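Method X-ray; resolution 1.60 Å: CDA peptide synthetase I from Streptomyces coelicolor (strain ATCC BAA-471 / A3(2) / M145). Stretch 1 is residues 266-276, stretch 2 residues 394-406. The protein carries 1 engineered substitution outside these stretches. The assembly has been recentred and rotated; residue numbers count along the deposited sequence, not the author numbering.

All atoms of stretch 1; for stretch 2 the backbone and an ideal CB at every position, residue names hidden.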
# COMPACT_ATOMS: atom_id res chain seq x y z
N HIS A 266 4.27 -9.06 -17.34
CA HIS A 266 4.82 -7.98 -16.53
C HIS A 266 5.43 -8.57 -15.26
O HIS A 266 4.93 -9.56 -14.73
CB HIS A 266 3.72 -6.97 -16.21
CG HIS A 266 4.20 -5.80 -15.41
ND1 HIS A 266 3.93 -5.67 -14.06
CD2 HIS A 266 4.92 -4.71 -15.76
CE1 HIS A 266 4.47 -4.54 -13.62
NE2 HIS A 266 5.07 -3.94 -14.63
N TRP A 267 6.51 -7.98 -14.77
CA TRP A 267 7.27 -8.62 -13.70
C TRP A 267 6.46 -8.78 -12.41
O TRP A 267 6.74 -9.68 -11.63
CB TRP A 267 8.55 -7.84 -13.40
CG TRP A 267 8.33 -6.54 -12.69
CD1 TRP A 267 7.92 -5.36 -13.24
CD2 TRP A 267 8.51 -6.30 -11.30
NE1 TRP A 267 7.84 -4.39 -12.27
CE2 TRP A 267 8.19 -4.94 -11.07
CE3 TRP A 267 8.91 -7.09 -10.21
CZ2 TRP A 267 8.26 -4.36 -9.81
CZ3 TRP A 267 8.97 -6.51 -8.96
CH2 TRP A 267 8.65 -5.16 -8.77
N ALA A 268 5.46 -7.94 -12.19
CA ALA A 268 4.62 -8.09 -10.99
C ALA A 268 3.84 -9.40 -11.06
O ALA A 268 3.59 -10.04 -10.03
CB ALA A 268 3.66 -6.91 -10.85
N ARG A 269 3.47 -9.81 -12.27
CA ARG A 269 2.79 -11.10 -12.46
C ARG A 269 3.74 -12.25 -12.14
O ARG A 269 3.32 -13.28 -11.61
CB ARG A 269 2.26 -11.23 -13.89
CG ARG A 269 1.25 -10.16 -14.30
CD ARG A 269 -0.04 -10.32 -13.53
NE ARG A 269 -1.02 -9.29 -13.87
CZ ARG A 269 -1.89 -9.37 -14.88
NH1 ARG A 269 -1.89 -10.42 -15.68
NH2 ARG A 269 -2.73 -8.37 -15.10
N VAL A 270 5.01 -12.08 -12.48
CA VAL A 270 6.03 -13.08 -12.17
C VAL A 270 6.15 -13.22 -10.66
O VAL A 270 6.26 -14.33 -10.13
CB VAL A 270 7.40 -12.71 -12.79
CG1 VAL A 270 8.49 -13.69 -12.34
CG2 VAL A 270 7.30 -12.67 -14.31
N VAL A 271 6.12 -12.10 -9.94
CA VAL A 271 6.19 -12.14 -8.49
C VAL A 271 4.97 -12.84 -7.89
O VAL A 271 5.11 -13.68 -7.00
CB VAL A 271 6.34 -10.72 -7.91
CG1 VAL A 271 6.25 -10.73 -6.39
CG2 VAL A 271 7.66 -10.12 -8.34
N ILE A 272 3.78 -12.49 -8.37
CA ILE A 272 2.57 -13.13 -7.88
C ILE A 272 2.63 -14.64 -8.12
O ILE A 272 2.32 -15.43 -7.24
CB ILE A 272 1.31 -12.52 -8.55
CG1 ILE A 272 1.11 -11.09 -8.06
CG2 ILE A 272 0.07 -13.33 -8.23
CD1 ILE A 272 0.14 -10.27 -8.90
N ALA A 273 3.06 -15.03 -9.32
CA ALA A 273 3.23 -16.45 -9.63
C ALA A 273 4.24 -17.10 -8.67
O ALA A 273 4.06 -18.24 -8.25
CB ALA A 273 3.67 -16.64 -11.07
N GLY A 274 5.29 -16.36 -8.34
CA GLY A 274 6.29 -16.84 -7.40
C GLY A 274 5.71 -17.10 -6.02
O GLY A 274 6.03 -18.10 -5.39
N VAL A 275 4.87 -16.19 -5.54
CA VAL A 275 4.21 -16.39 -4.25
C VAL A 275 3.29 -17.61 -4.33
O VAL A 275 3.28 -18.44 -3.43
CB VAL A 275 3.41 -15.15 -3.81
CG1 VAL A 275 2.68 -15.42 -2.50
CG2 VAL A 275 4.32 -13.95 -3.66
N ALA A 276 2.53 -17.73 -5.41
CA ALA A 276 1.63 -18.87 -5.59
C ALA A 276 2.41 -20.18 -5.58
O ALA A 276 2.01 -21.15 -4.93
CB ALA A 276 0.85 -18.73 -6.88
N UNK A 394 1.17 -9.52 4.80
CA UNK A 394 1.30 -8.72 3.59
C UNK A 394 2.72 -8.87 3.07
O UNK A 394 3.67 -8.84 3.85
CB UNK A 394 0.96 -7.25 3.85
N UNK A 395 2.84 -9.01 1.76
CA UNK A 395 4.13 -9.00 1.09
C UNK A 395 4.18 -7.77 0.21
O UNK A 395 3.44 -7.67 -0.76
CB UNK A 395 4.36 -10.28 0.28
N UNK A 396 5.04 -6.82 0.57
CA UNK A 396 5.10 -5.53 -0.10
C UNK A 396 6.44 -5.37 -0.80
O UNK A 396 7.49 -5.57 -0.19
CB UNK A 396 4.87 -4.39 0.90
N UNK A 397 6.39 -5.04 -2.09
CA UNK A 397 7.60 -4.78 -2.85
C UNK A 397 7.61 -3.34 -3.33
O UNK A 397 6.59 -2.84 -3.81
CB UNK A 397 7.72 -5.74 -4.03
N UNK A 398 8.76 -2.69 -3.19
CA UNK A 398 8.99 -1.39 -3.78
C UNK A 398 10.28 -1.46 -4.59
O UNK A 398 11.23 -2.13 -4.19
CB UNK A 398 9.06 -0.30 -2.71
N UNK A 399 10.29 -0.79 -5.73
CA UNK A 399 11.43 -0.82 -6.63
C UNK A 399 11.08 -1.52 -7.92
O UNK A 399 9.91 -1.74 -8.22
CB UNK A 399 12.62 -1.51 -5.97
N UNK A 400 12.12 -1.87 -8.69
CA UNK A 400 11.96 -2.56 -9.96
C UNK A 400 13.06 -3.60 -10.10
O UNK A 400 14.06 -3.54 -9.39
CB UNK A 400 11.99 -1.57 -11.13
N UNK A 401 12.90 -4.55 -11.04
CA UNK A 401 13.98 -5.52 -11.25
C UNK A 401 15.32 -4.84 -11.57
O UNK A 401 16.36 -5.31 -11.11
CB UNK A 401 13.60 -6.48 -12.38
N UNK A 402 15.27 -3.75 -12.33
CA UNK A 402 16.49 -3.08 -12.78
C UNK A 402 17.14 -2.22 -11.69
O UNK A 402 18.36 -2.09 -11.66
CB UNK A 402 16.18 -2.21 -14.00
N UNK A 403 16.33 -1.64 -10.81
CA UNK A 403 16.84 -0.70 -9.80
C UNK A 403 17.05 -1.35 -8.44
O UNK A 403 17.66 -0.76 -7.55
CB UNK A 403 15.88 0.48 -9.65
N UNK A 404 16.54 -2.57 -8.28
CA UNK A 404 16.61 -3.27 -7.01
C UNK A 404 15.29 -3.15 -6.27
O UNK A 404 14.46 -2.30 -6.60
CB UNK A 404 17.76 -2.72 -6.15
N UNK A 405 15.11 -4.00 -5.26
CA UNK A 405 13.84 -4.09 -4.55
C UNK A 405 14.02 -3.99 -3.05
O UNK A 405 15.04 -4.39 -2.50
CB UNK A 405 13.13 -5.40 -4.90
N UNK A 406 12.99 -3.46 -2.39
CA UNK A 406 12.82 -3.65 -0.96
C UNK A 406 11.62 -4.55 -0.78
O UNK A 406 10.54 -4.25 -1.28
CB UNK A 406 12.65 -2.32 -0.22

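Trp267, Val271 and Val275 of the helix point toward stretch 2, whose first strand runs roughly antiparallel to it.

Position 394 has nothing of stretch 1 near its CB. Stretch 1 sets no preference. It is Asn394.

Position 395 points toward the helix, with its CB 5.4 Å from Val275 CG2. That gap suits a branched or long apolar side chain. It is Ile395. Its CD1 lies 4.2 Å from Val275 CG2.

Position 396 is out of reach of the helix. A beta-branched residue would suit the extended backbone. It is Val396.

Position 397 points toward the helix again. Its CB is 4.9 Å from Trp267 CH2, and Val271 also lies on this side. A medium apolar side chain such as Leu, Ile or Met would fit. It is Leu397. Its CD2 reaches both neighbours, 4.0 Å from Trp267 CZ3, at the edge of the ring, and 4.0 Å from Val271 CG1.

Position 398 points away, so many residues could serve. It is Thr398.

Position 399 has phi/psi of 113/-165. A CB here would clash with the carbonyl O of 404, at 2.1 Å. Glycine is expected, and it is Gly399. Its O lies 3.5 Å from Trp267 CZ2.

Position 400 points sideways, its CB 4.8 Å from Trp267 CZ2. A small or polar residue is plausible. It is Thr400.

Position 401 has phi -56 and lies beside the indole, its CB 5.2 Å from Trp267 CE3. Proline fits that phi, though other apolar residues could also pack here. It is Pro401. Its CD sits over one face of Trp267, 3.6 Å from the five-membered ring centroid, in a CH-pi contact.

Positions 402 and 403 meet nothing of stretch 1 at their CB atoms, and polar residues would suit this turn. They are Glu402 and Ser403. Ser403 OG lies 2.8 Å from Thr400 OG1, a hydrogen bond that either hydroxyl could donate.

Position 404, at phi/psi 100/164, would jam a CB against the preceding carbonyl O, so glycine is called for. It is Gly404.

Position 405 points toward stretch 1 from a distance, so a long apolar side chain could reach the indole. It is Leu405, with CD2 3.6 Å from Trp267 CH2.

Position 406 is out of reach, so stretch 1 leaves room for many side chains, long polar ones included. It is Arg406; its NE, like Asn394 ND2, is hydrogen-bonded elsewhere in the structure.

Stretch 2 394-406: NIVLTGTPESGLR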
# COMPACT_ATOMS: atom_id res chain seq x y z
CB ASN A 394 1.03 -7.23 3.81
CG ASN A 394 -0.26 -6.95 4.54
OD1 ASN A 394 -1.29 -7.58 4.28
ND2 ASN A 394 -0.22 -5.98 5.45
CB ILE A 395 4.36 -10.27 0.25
CG1 ILE A 395 4.34 -11.50 1.16
CG2 ILE A 395 5.68 -10.18 -0.50
CD1 ILE A 395 4.37 -12.82 0.43
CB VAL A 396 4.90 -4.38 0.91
CG1 VAL A 396 4.82 -3.04 0.19
CG2 VAL A 396 3.64 -4.61 1.74
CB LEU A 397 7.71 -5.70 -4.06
CG LEU A 397 8.27 -7.10 -3.81
CD1 LEU A 397 7.30 -7.94 -3.02
CD2 LEU A 397 8.59 -7.76 -5.14
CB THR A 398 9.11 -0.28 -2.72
OG1 THR A 398 10.25 -0.51 -1.90
CG2 THR A 398 7.87 -0.24 -1.87
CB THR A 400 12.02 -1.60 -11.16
OG1 THR A 400 13.32 -1.00 -11.21
CG2 THR A 400 10.96 -0.52 -11.05
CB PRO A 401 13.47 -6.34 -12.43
CG PRO A 401 11.97 -6.32 -12.25
CD PRO A 401 11.67 -4.92 -11.76
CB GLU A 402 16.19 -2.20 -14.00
CG GLU A 402 15.72 -2.98 -15.23
CD GLU A 402 14.28 -3.45 -15.14
OE1 GLU A 402 13.50 -2.94 -14.30
OE2 GLU A 402 13.91 -4.36 -15.92
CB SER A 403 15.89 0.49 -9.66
OG SER A 403 14.66 0.11 -9.07
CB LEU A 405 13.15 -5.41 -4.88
CG LEU A 405 12.69 -5.60 -6.32
CD1 LEU A 405 12.34 -7.06 -6.59
CD2 LEU A 405 11.49 -4.72 -6.63
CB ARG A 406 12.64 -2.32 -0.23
CG ARG A 406 12.92 -2.40 1.26
CD ARG A 406 14.22 -1.71 1.62
NE ARG A 406 14.80 -2.23 2.86
CZ ARG A 406 16.10 -2.28 3.13
NH1 ARG A 406 16.99 -1.84 2.24
NH2 ARG A 406 16.53 -2.77 4.28
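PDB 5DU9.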